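Local coordinates for ABC transporter substrate-binding protein (Streptococcus pneumoniae, PDB 4OHN) that binds histidine and probably delivers it to an ABC uptake transporter as the substrate-binding component, at residues A[41-46]-A[242-247]; A[104-109]-A[175-180]; A[120-125]-A[148-153]. All coordinates share one frame; numbering follows the deposited sequence. Where two conformers were deposited one is given.

Interaction 1. Residues A[41-46]-A[242-247]; sequences AGFDID and KWFGED
Asp46 and Trp243 meet through a nearly straight hydrogen bond. Trp243 NE1 donates to Asp46 OD2 at 2.9 Å, with an N-H...O angle of 173°. The oxygen sits at the ring edge, close to the indole plane. Relative to the carboxylate, the N-H comes from well above the plane of the group. The same OD2 forms a salt bridge with Lys242 NZ, also at 2.9 Å, and here the amine comes on the syn side, near the carboxylate plane. One oxygen therefore holds two donors, while OD1 stays farther from the amine. Lys242 can reach because its chain is extended throughout, with CG anti to the backbone N. Its CG lies over one face of the Trp243 indole, and the opposite face rests on the backbone of Gly42 and Phe43. Gly42 CA makes a CH-pi contact, 3.6 Å from the centroid of the six-membered ring.

Gly42 is the N-cap of helix 43-53, and Trp243 lies in the last turn of helix 235-244. The contact thus sets the start of one helix against the end of another in a periplasmic-binding-protein fold. The backbone angles of Gly42 leave no room for a side chain beside the carbonyl oxygen of Ala41.

Phe43 holds CG anti to its backbone N (chi1 -180°), which carries the ring past the indole to Phe244. Its CB stays against Trp243, 3.9 Å from CD1. Phe43 CD1 meets the Phe244 ring edge at CE2, 3.5 Å away. The two ring planes are inclined at 55°, an oblique pairing. Both phenylalanines also touch Met102 of strand 102-111. At the far end of the indole, Ala41 CB packs against Trp243 CH2 at 4.1 Å.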
loop_
_atom_site.group_PDB
_atom_site.type_symbol
_atom_site.label_atom_id
_atom_site.label_comp_id
_atom_site.label_asym_id
_atom_site.label_seq_id
_atom_site.Cartn_x
_atom_site.Cartn_y
_atom_site.Cartn_z
ATOM N N ALA A 41 4.966 -10.320 -8.120
ATOM C CA ALA A 41 3.857 -9.986 -9.019
ATOM C C ALA A 41 2.939 -8.984 -8.350
ATOM O O ALA A 41 2.988 -8.788 -7.137
ATOM C CB ALA A 41 3.061 -11.222 -9.398
ATOM N N GLY A 42 2.091 -8.360 -9.149
ATOM C CA GLY A 42 1.064 -7.493 -8.638
ATOM C C GLY A 42 0.782 -6.312 -9.533
ATOM O O GLY A 42 1.453 -6.072 -10.537
ATOM N N PHE A 43 -0.240 -5.566 -9.164
ATOM C CA PHE A 43 -0.628 -4.371 -9.897
ATOM C C PHE A 43 0.514 -3.383 -10.048
ATOM O O PHE A 43 0.768 -2.877 -11.148
ATOM C CB PHE A 43 -1.845 -3.710 -9.230
ATOM C CG PHE A 43 -2.317 -2.468 -9.925
ATOM C CD1 PHE A 43 -3.333 -2.536 -10.839
ATOM C CD2 PHE A 43 -1.747 -1.232 -9.655
ATOM C CE1 PHE A 43 -3.774 -1.385 -11.500
ATOM C CE2 PHE A 43 -2.173 -0.090 -10.315
ATOM C CZ PHE A 43 -3.200 -0.173 -11.212
ATOM N N ASP A 44 1.197 -3.081 -8.953
ATOM C CA ASP A 44 2.308 -2.146 -9.013
ATOM C C ASP A 44 3.507 -2.721 -9.740
ATOM O O ASP A 44 4.243 -1.980 -10.384
ATOM C CB ASP A 44 2.739 -1.703 -7.614
ATOM C CG ASP A 44 1.787 -0.699 -6.986
ATOM O OD1 ASP A 44 1.063 0.034 -7.707
ATOM O OD2 ASP A 44 1.787 -0.645 -5.729
ATOM N N ILE A 45 3.747 -4.025 -9.622
ATOM C CA ILE A 45 4.824 -4.644 -10.381
ATOM C C ILE A 45 4.564 -4.409 -11.872
ATOM O O ILE A 45 5.445 -3.945 -12.611
ATOM C CB ILE A 45 4.959 -6.157 -10.093
ATOM C CG1 ILE A 45 5.098 -6.447 -8.594
ATOM C CG2 ILE A 45 6.141 -6.725 -10.864
ATOM C CD1 ILE A 45 6.288 -5.775 -7.924
ATOM N N ASP A 46 3.348 -4.694 -12.313
ATOM C CA ASP A 46 2.991 -4.512 -13.712
ATOM C C ASP A 46 3.017 -3.034 -14.126
ATOM O O ASP A 46 3.535 -2.692 -15.201
ATOM C CB ASP A 46 1.592 -5.107 -13.964
ATOM C CG ASP A 46 1.572 -6.640 -13.927
ATOM O OD1 ASP A 46 2.639 -7.291 -13.911
ATOM O OD2 ASP A 46 0.449 -7.182 -13.928
ATOM N N LYS A 242 -6.898 -7.098 -14.673
ATOM C CA LYS A 242 -6.186 -8.300 -14.267
ATOM C C LYS A 242 -6.229 -8.464 -12.754
ATOM O O LYS A 242 -6.493 -9.558 -12.260
ATOM C CB LYS A 242 -4.742 -8.235 -14.764
ATOM C CG LYS A 242 -3.842 -9.350 -14.271
ATOM C CD LYS A 242 -2.450 -9.201 -14.841
ATOM C CE LYS A 242 -1.477 -10.178 -14.209
ATOM N NZ LYS A 242 -0.095 -9.911 -14.696
ATOM N N TRP A 243 -5.986 -7.389 -12.007
ATOM C CA TRP A 243 -5.867 -7.487 -10.554
ATOM C C TRP A 243 -7.157 -7.181 -9.790
ATOM O O TRP A 243 -7.338 -7.694 -8.676
ATOM C CB TRP A 243 -4.710 -6.590 -10.075
ATOM C CG TRP A 243 -3.405 -7.116 -10.579
ATOM C CD1 TRP A 243 -2.659 -6.631 -11.624
ATOM C CD2 TRP A 243 -2.721 -8.274 -10.097
ATOM N NE1 TRP A 243 -1.551 -7.411 -11.814
ATOM C CE2 TRP A 243 -1.569 -8.433 -10.893
ATOM C CE3 TRP A 243 -2.974 -9.202 -9.062
ATOM C CZ2 TRP A 243 -0.667 -9.471 -10.688
ATOM C CZ3 TRP A 243 -2.076 -10.250 -8.867
ATOM C CH2 TRP A 243 -0.925 -10.359 -9.669
ATOM N N PHE A 244 -8.051 -6.375 -10.371
ATOM C CA PHE A 244 -9.233 -5.875 -9.654
ATOM C C PHE A 244 -10.576 -6.205 -10.276
ATOM O O PHE A 244 -11.602 -6.051 -9.623
ATOM C CB PHE A 244 -9.132 -4.368 -9.485
ATOM C CG PHE A 244 -7.991 -3.955 -8.640
ATOM C CD1 PHE A 244 -7.994 -4.268 -7.295
ATOM C CD2 PHE A 244 -6.902 -3.307 -9.169
ATOM C CE1 PHE A 244 -6.947 -3.913 -6.495
ATOM C CE2 PHE A 244 -5.841 -2.952 -8.365
ATOM C CZ PHE A 244 -5.876 -3.262 -7.014
ATOM N N GLY A 245 -10.584 -6.642 -11.526
ATOM C CA GLY A 245 -11.837 -6.899 -12.223
ATOM C C GLY A 245 -12.669 -5.648 -12.461
ATOM O O GLY A 245 -13.878 -5.739 -12.668
ATOM N N GLU A 246 -12.025 -4.482 -12.437
ATOM C CA GLU A 246 -12.710 -3.209 -12.631
ATOM C C GLU A 246 -11.675 -2.176 -13.015
ATOM O O GLU A 246 -10.486 -2.435 -12.901
ATOM C CB GLU A 246 -13.416 -2.757 -11.347
ATOM C CG GLU A 246 -12.460 -2.404 -10.195
ATOM C CD GLU A 246 -13.156 -1.734 -9.021
ATOM O OE1 GLU A 246 -14.117 -0.967 -9.246
ATOM O OE2 GLU A 246 -12.735 -1.971 -7.868
ATOM N N ASP A 247 -12.146 -1.006 -13.435
ATOM C CA ASP A 247 -11.303 0.132 -13.781
ATOM C C ASP A 247 -11.107 1.035 -12.552
ATOM O O ASP A 247 -12.026 1.749 -12.141
ATOM C CB ASP A 247 -11.982 0.893 -14.928
ATOM C CG ASP A 247 -11.284 2.186 -15.290
ATOM O OD1 ASP A 247 -10.175 2.428 -14.788
ATOM O OD2 ASP A 247 -11.844 2.956 -16.102
#

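Interaction 2. Residues A[104-109]-A[175-180]; sequences NEQVLV and GLLIDR. With HIS (histidine), chain B.
Asp179 OD2 is gripped by the bound histidine and by two amides of segment 104-109. The ligand's amino N donates to it at 2.7 Å. Asn104 ND2 lies 2.9 Å from the same oxygen, but its bond is bent and weak. Gln106 NE2 adds a second weak bond. Both amides also donate to Glu206, a neighbour on strand 206-212. The plane of the Asn104 amide is nearly parallel to the carboxylate, whereas that of Gln106 stands almost upright to it, at 82°. Gln106 bends at chi2 (-68°), bringing its amide beside Asp179. A water links the two side chains by donating to Gln106 OE1 and to Asp179 OD1, each at 2.8 Å.

The backbones form an antiparallel pair in the mixed sheet of the periplasmic-binding-protein fold, with strand 127-130 parallel on the other side of 175-179. Val107 with Ile178 and Val109 with Leu176 are the hydrogen-bonded pairs, each closed by two N-H...O bonds. Beyond the strand end, Arg180 N donates to Glu105 O at 2.8 Å, where helix 180-189 begins. Gln106, Leu108, Leu177 and Asp179 lie on the face that carries the ligand contact. On the other face, Val109 CG2 packs on Ile178 CG2 at 3.5 Å. Val107 CG1 lies over one face of the Arg180 guanidinium and also touches Arg180 CD, 3.8 Å away.

Gln130, Arg91 and Ser134 are among the other residues that bind the histidine. Asp179 and the ligand's amino group probably form a charged pair. The amides of Asn104 and Gln106, held mainly by Glu206, may modestly stabilise charge on OD2.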
loop_
_atom_site.group_PDB
_atom_site.type_symbol
_atom_site.label_atom_id
_atom_site.label_comp_id
_atom_site.label_asym_id
_atom_site.label_seq_id
_atom_site.Cartn_x
_atom_site.Cartn_y
_atom_site.Cartn_z
ATOM N N ASN A 104 -8.116 4.234 -2.219
ATOM C CA ASN A 104 -8.053 3.173 -1.232
ATOM C C ASN A 104 -8.765 3.639 0.018
ATOM O O ASN A 104 -8.955 4.842 0.216
ATOM C CB ASN A 104 -6.593 2.849 -0.932
ATOM C CG ASN A 104 -6.422 1.740 0.092
ATOM O OD1 ASN A 104 -6.975 0.616 -0.051
ATOM N ND2 ASN A 104 -5.731 2.083 1.180
ATOM N N GLU A 105 -9.198 2.692 0.834
ATOM C CA GLU A 105 -9.837 2.996 2.104
ATOM C C GLU A 105 -9.279 2.087 3.162
ATOM O O GLU A 105 -8.892 0.965 2.876
ATOM C CB GLU A 105 -11.351 2.807 2.034
ATOM C CG GLU A 105 -12.055 3.723 1.025
ATOM C CD GLU A 105 -11.910 3.266 -0.428
ATOM O OE1 GLU A 105 -12.112 2.064 -0.714
ATOM O OE2 GLU A 105 -11.607 4.115 -1.292
ATOM N N GLN A 106 -9.184 2.601 4.373
ATOM C CA GLN A 106 -8.854 1.793 5.535
ATOM C C GLN A 106 -10.133 1.168 6.074
ATOM O O GLN A 106 -11.173 1.831 6.241
ATOM C CB GLN A 106 -8.137 2.627 6.586
ATOM C CG GLN A 106 -6.813 3.238 6.101
ATOM C CD GLN A 106 -5.746 2.201 5.844
ATOM O OE1 GLN A 106 -5.580 1.252 6.614
ATOM N NE2 GLN A 106 -5.024 2.359 4.746
ATOM N N VAL A 107 -10.084 -0.128 6.283
ATOM C CA VAL A 107 -11.237 -0.876 6.781
ATOM C C VAL A 107 -10.838 -1.645 8.028
ATOM O O VAL A 107 -9.656 -1.882 8.313
ATOM C CB VAL A 107 -11.793 -1.884 5.737
ATOM C CG1 VAL A 107 -12.460 -1.144 4.554
ATOM C CG2 VAL A 107 -10.736 -2.825 5.240
ATOM N N LEU A 108 -11.837 -2.004 8.832
ATOM C CA LEU A 108 -11.688 -3.037 9.831
ATOM C C LEU A 108 -12.105 -4.371 9.272
ATOM O O LEU A 108 -13.088 -4.479 8.509
ATOM C CB LEU A 108 -12.524 -2.752 11.069
ATOM C CG LEU A 108 -12.007 -1.754 12.088
ATOM C CD1 LEU A 108 -12.920 -1.740 13.300
ATOM C CD2 LEU A 108 -10.569 -2.080 12.481
ATOM N N VAL A 109 -11.348 -5.381 9.665
ATOM C CA VAL A 109 -11.682 -6.775 9.379
ATOM C C VAL A 109 -11.871 -7.495 10.722
ATOM O O VAL A 109 -11.012 -7.418 11.602
ATOM C CB VAL A 109 -10.612 -7.474 8.522
ATOM C CG1 VAL A 109 -10.987 -8.926 8.249
ATOM C CG2 VAL A 109 -10.438 -6.736 7.196
ATOM N N GLY A 175 -10.012 -7.331 15.881
ATOM C CA GLY A 175 -10.190 -6.573 14.653
ATOM C C GLY A 175 -8.832 -6.149 14.143
ATOM O O GLY A 175 -7.910 -5.948 14.905
ATOM N N LEU A 176 -8.752 -5.976 12.842
ATOM C CA LEU A 176 -7.533 -5.555 12.162
ATOM C C LEU A 176 -7.837 -4.358 11.267
ATOM O O LEU A 176 -8.731 -4.425 10.422
ATOM C CB LEU A 176 -6.968 -6.721 11.331
ATOM C CG LEU A 176 -5.746 -6.406 10.462
ATOM C CD1 LEU A 176 -4.570 -5.875 11.269
ATOM C CD2 LEU A 176 -5.362 -7.687 9.687
ATOM N N LEU A 177 -7.094 -3.277 11.483
ATOM C CA LEU A 177 -7.176 -2.096 10.625
ATOM C C LEU A 177 -6.246 -2.295 9.436
ATOM O O LEU A 177 -5.041 -2.469 9.626
ATOM C CB LEU A 177 -6.788 -0.858 11.433
ATOM C CG LEU A 177 -6.940 0.509 10.755
ATOM C CD1 LEU A 177 -8.398 0.767 10.381
ATOM C CD2 LEU A 177 -6.416 1.606 11.667
ATOM N N ILE A 178 -6.779 -2.274 8.233
ATOM C CA ILE A 178 -6.055 -2.723 7.047
ATOM C C ILE A 178 -6.607 -2.081 5.778
ATOM O O ILE A 178 -7.773 -1.700 5.708
ATOM C CB ILE A 178 -6.104 -4.276 6.974
ATOM C CG1 ILE A 178 -5.304 -4.832 5.789
ATOM C CG2 ILE A 178 -7.534 -4.771 6.949
ATOM C CD1 ILE A 178 -5.123 -6.349 5.848
ATOM N N ASP A 179 -5.775 -1.947 4.756
ATOM C CA ASP A 179 -6.213 -1.459 3.464
ATOM C C ASP A 179 -7.279 -2.350 2.845
ATOM O O ASP A 179 -7.128 -3.566 2.792
ATOM C CB ASP A 179 -5.012 -1.377 2.506
ATOM C CG ASP A 179 -3.897 -0.559 3.067
ATOM O OD1 ASP A 179 -3.281 -0.996 4.044
ATOM O OD2 ASP A 179 -3.644 0.526 2.519
ATOM N N ARG A 180 -8.344 -1.745 2.321
ATOM C CA ARG A 180 -9.414 -2.498 1.685
ATOM C C ARG A 180 -8.909 -3.299 0.493
ATOM O O ARG A 180 -9.323 -4.423 0.287
ATOM C CB ARG A 180 -10.562 -1.572 1.287
ATOM C CG ARG A 180 -11.866 -2.303 0.928
ATOM C CD ARG A 180 -13.024 -1.297 0.824
ATOM N NE ARG A 180 -14.332 -1.885 1.084
ATOM C CZ ARG A 180 -15.422 -1.176 1.362
ATOM N NH1 ARG A 180 -15.356 0.143 1.431
ATOM N NH2 ARG A 180 -16.579 -1.785 1.580
HETATM N N HIS B . -1.241 1.721 2.281
HETATM C CA HIS B . -0.496 1.504 3.545
HETATM C C HIS B . 0.737 2.378 3.599
HETATM O O HIS B . 1.015 3.105 2.619
HETATM C CB HIS B . -0.191 0.009 3.802
HETATM C CG HIS B . 0.935 -0.605 3.023
HETATM N ND1 HIS B . 1.760 -1.561 3.595
HETATM C CD2 HIS B . 1.326 -0.505 1.728
HETATM C CE1 HIS B . 2.622 -1.991 2.695
HETATM N NE2 HIS B . 2.378 -1.372 1.551
HETATM O OXT HIS B . 1.417 2.338 4.646
HETATM O O HOH W 1 -2.908 0.577 6.383
#

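Interaction 3. Residues A[120-125]-A[148-153]; sequences KDMTGK and NIVANK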
loop_
_atom_site.group_PDB
_atom_site.type_symbol
_atom_site.label_atom_id
_atom_site.label_comp_id
_atom_site.label_asym_id
_atom_site.label_seq_id
_atom_site.Cartn_x
_atom_site.Cartn_y
_atom_site.Cartn_z
ATOM N N LYS A 120 -17.984 0.922 16.907
ATOM C CA LYS A 120 -18.345 1.003 18.316
ATOM C C LYS A 120 -18.397 -0.347 19.009
ATOM O O LYS A 120 -18.235 -0.419 20.226
ATOM C CB LYS A 120 -19.600 1.830 18.556
ATOM C CG LYS A 120 -20.897 1.288 18.098
ATOM C CD LYS A 120 -21.935 2.378 18.364
ATOM C CE LYS A 120 -23.362 1.883 18.316
ATOM N NZ LYS A 120 -24.307 3.024 18.110
ATOM N N ASP A 121 -18.567 -1.431 18.264
ATOM C CA ASP A 121 -18.571 -2.740 18.881
ATOM C C ASP A 121 -17.155 -3.298 19.080
ATOM O O ASP A 121 -16.995 -4.434 19.539
ATOM C CB ASP A 121 -19.523 -3.677 18.136
ATOM C CG ASP A 121 -20.982 -3.340 18.396
ATOM O OD1 ASP A 121 -21.284 -2.638 19.377
ATOM O OD2 ASP A 121 -21.848 -3.771 17.598
ATOM N N MET A 122 -16.143 -2.478 18.792
ATOM C CA MET A 122 -14.763 -2.770 19.205
ATOM C C MET A 122 -14.450 -2.271 20.602
ATOM O O MET A 122 -13.293 -2.345 21.045
ATOM C CB MET A 122 -13.779 -2.164 18.206
ATOM C CG MET A 122 -13.703 -2.915 16.894
ATOM S SD MET A 122 -12.941 -4.566 17.034
ATOM C CE MET A 122 -11.252 -4.125 17.443
ATOM N N THR A 123 -15.441 -1.739 21.295
ATOM C CA THR A 123 -15.232 -1.206 22.629
ATOM C C THR A 123 -14.670 -2.316 23.517
ATOM O O THR A 123 -15.239 -3.402 23.628
ATOM C CB THR A 123 -16.518 -0.562 23.199
ATOM O OG1 THR A 123 -16.887 0.547 22.358
ATOM C CG2 THR A 123 -16.266 -0.052 24.624
ATOM N N GLY A 124 -13.496 -2.056 24.105
ATOM C CA GLY A 124 -12.867 -3.030 24.981
ATOM C C GLY A 124 -12.244 -4.224 24.268
ATOM O O GLY A 124 -11.738 -5.145 24.907
ATOM N N LYS A 125 -12.276 -4.223 22.935
ATOM C CA LYS A 125 -11.749 -5.329 22.127
ATOM C C LYS A 125 -10.331 -4.997 21.635
ATOM O O LYS A 125 -9.915 -3.842 21.647
ATOM C CB LYS A 125 -12.669 -5.600 20.930
ATOM C CG LYS A 125 -14.097 -6.006 21.304
ATOM C CD LYS A 125 -14.119 -7.369 21.965
ATOM C CE LYS A 125 -15.539 -7.841 22.222
ATOM N NZ LYS A 125 -15.517 -9.043 23.101
ATOM N N ASN A 148 -9.648 5.522 21.242
ATOM C CA ASN A 148 -10.291 5.871 22.504
ATOM C C ASN A 148 -11.124 4.744 23.079
ATOM O O ASN A 148 -11.291 4.659 24.276
ATOM C CB ASN A 148 -11.087 7.175 22.428
ATOM C CG ASN A 148 -10.195 8.384 22.389
ATOM O OD1 ASN A 148 -9.021 8.287 22.633
ATOM N ND2 ASN A 148 -10.756 9.513 22.055
ATOM N N ILE A 149 -11.668 3.895 22.223
ATOM C CA ILE A 149 -12.526 2.816 22.690
ATOM C C ILE A 149 -11.977 1.394 22.717
ATOM O O ILE A 149 -12.477 0.573 23.433
ATOM C CB ILE A 149 -13.852 2.830 21.936
ATOM C CG1 ILE A 149 -13.650 2.548 20.443
ATOM C CG2 ILE A 149 -14.529 4.178 22.158
ATOM C CD1 ILE A 149 -14.940 2.272 19.706
ATOM N N VAL A 150 -10.934 1.111 21.952
ATOM C CA VAL A 150 -10.373 -0.231 21.947
ATOM C C VAL A 150 -9.596 -0.525 23.222
ATOM O O VAL A 150 -9.188 0.382 23.911
ATOM C CB VAL A 150 -9.468 -0.502 20.724
ATOM C CG1 VAL A 150 -10.244 -0.349 19.433
ATOM C CG2 VAL A 150 -8.230 0.381 20.722
ATOM N N ALA A 151 -9.411 -1.797 23.527
ATOM C CA ALA A 151 -8.674 -2.190 24.722
ATOM C C ALA A 151 -7.313 -1.504 24.768
ATOM O O ALA A 151 -6.588 -1.469 23.766
ATOM C CB ALA A 151 -8.506 -3.697 24.747
ATOM N N ASN A 152 -6.984 -0.949 25.933
ATOM C CA ASN A 152 -5.699 -0.293 26.195
ATOM C C ASN A 152 -5.381 0.951 25.356
ATOM O O ASN A 152 -4.285 1.501 25.455
ATOM C CB ASN A 152 -4.557 -1.306 26.087
ATOM C CG ASN A 152 -4.774 -2.503 26.971
ATOM O OD1 ASN A 152 -4.985 -2.364 28.169
ATOM N ND2 ASN A 152 -4.768 -3.687 26.375
ATOM N N LYS A 153 -6.346 1.426 24.577
ATOM C CA LYS A 153 -6.135 2.574 23.706
ATOM C C LYS A 153 -4.874 2.395 22.868
ATOM O O LYS A 153 -4.102 3.322 22.651
ATOM C CB LYS A 153 -6.061 3.871 24.524
ATOM C CG LYS A 153 -7.339 4.178 25.273
ATOM C CD LYS A 153 -7.281 5.577 25.901
ATOM C CE LYS A 153 -8.628 6.034 26.439
ATOM N NZ LYS A 153 -9.070 5.243 27.617
#
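Gly124 and Ile149 join two loops at the outer end of a periplasmic-binding-protein domain. Met122 to Lys125 forms a type II beta turn, closed by Lys125 N donating to Met122 O. Gly124 occupies the third position of this turn with positive phi (74°). Its N-H points across the contact to Ile149 O, at 2.9 Å and an N-H...O angle of 169°. Thr123 CA adds a CA-H...O contact to the same carbonyl.

The second bond runs the other way. Ala151 N donates to Lys125 O at 2.8 Å, coming from above the carbonyl plane. The two segments thus exchange one donor and one acceptor each, all from the backbone. Val150, between the two bonded residues, sets its CB 3.5 Å from Lys125 O. Ala151 CB rests against Gly124 O at a similar distance.

Within segment 120-125, Lys120 O accepts twice. Thr123 OG1 gives it a 2.7 Å bond, and Thr123 N gives a longer one. The hydroxyl reaches back because OG1 lies beside its own backbone N (chi1 -62°).

Side chains close the two flanks. Met122 CB faces Val150 CG1, and both side chains also touch Leu127 of strand 127-130. Loop 120-125 leads into that strand and loop 148-153 into strand 155-158, its parallel neighbour, so the bonds link the loops just before the sheet. On the more exposed flank, Ile149 crosses Thr123 at about a right angle, and its CD1 ends 3.7 Å from Thr123 OG1 and 3.9 Å from Lys120 CA.

Overall arrangement
From the N terminus, the chain first passes 41-46, which meets 242-247 near the C terminus. Interaction 1 therefore closes the longest loop and ties together two helix ends. Inside that loop, strand 102-111 pairs with 175-179 in interaction 2. Inside this second loop lies interaction 3, which joins 120-125 to 148-153 across only 22 residues. The three loops nest and none cross. Interactions 2 and 3 touch: Met122 packs against Leu108 and Gly175, joining segment 120-125 to the strand pair. Interactions 1 and 3 lie on opposite sides of the chain's centre, their centres about 35 Å apart. Centre to centre, interaction 2 lies about 19 Å from interaction 1 and about 16 Å from interaction 3.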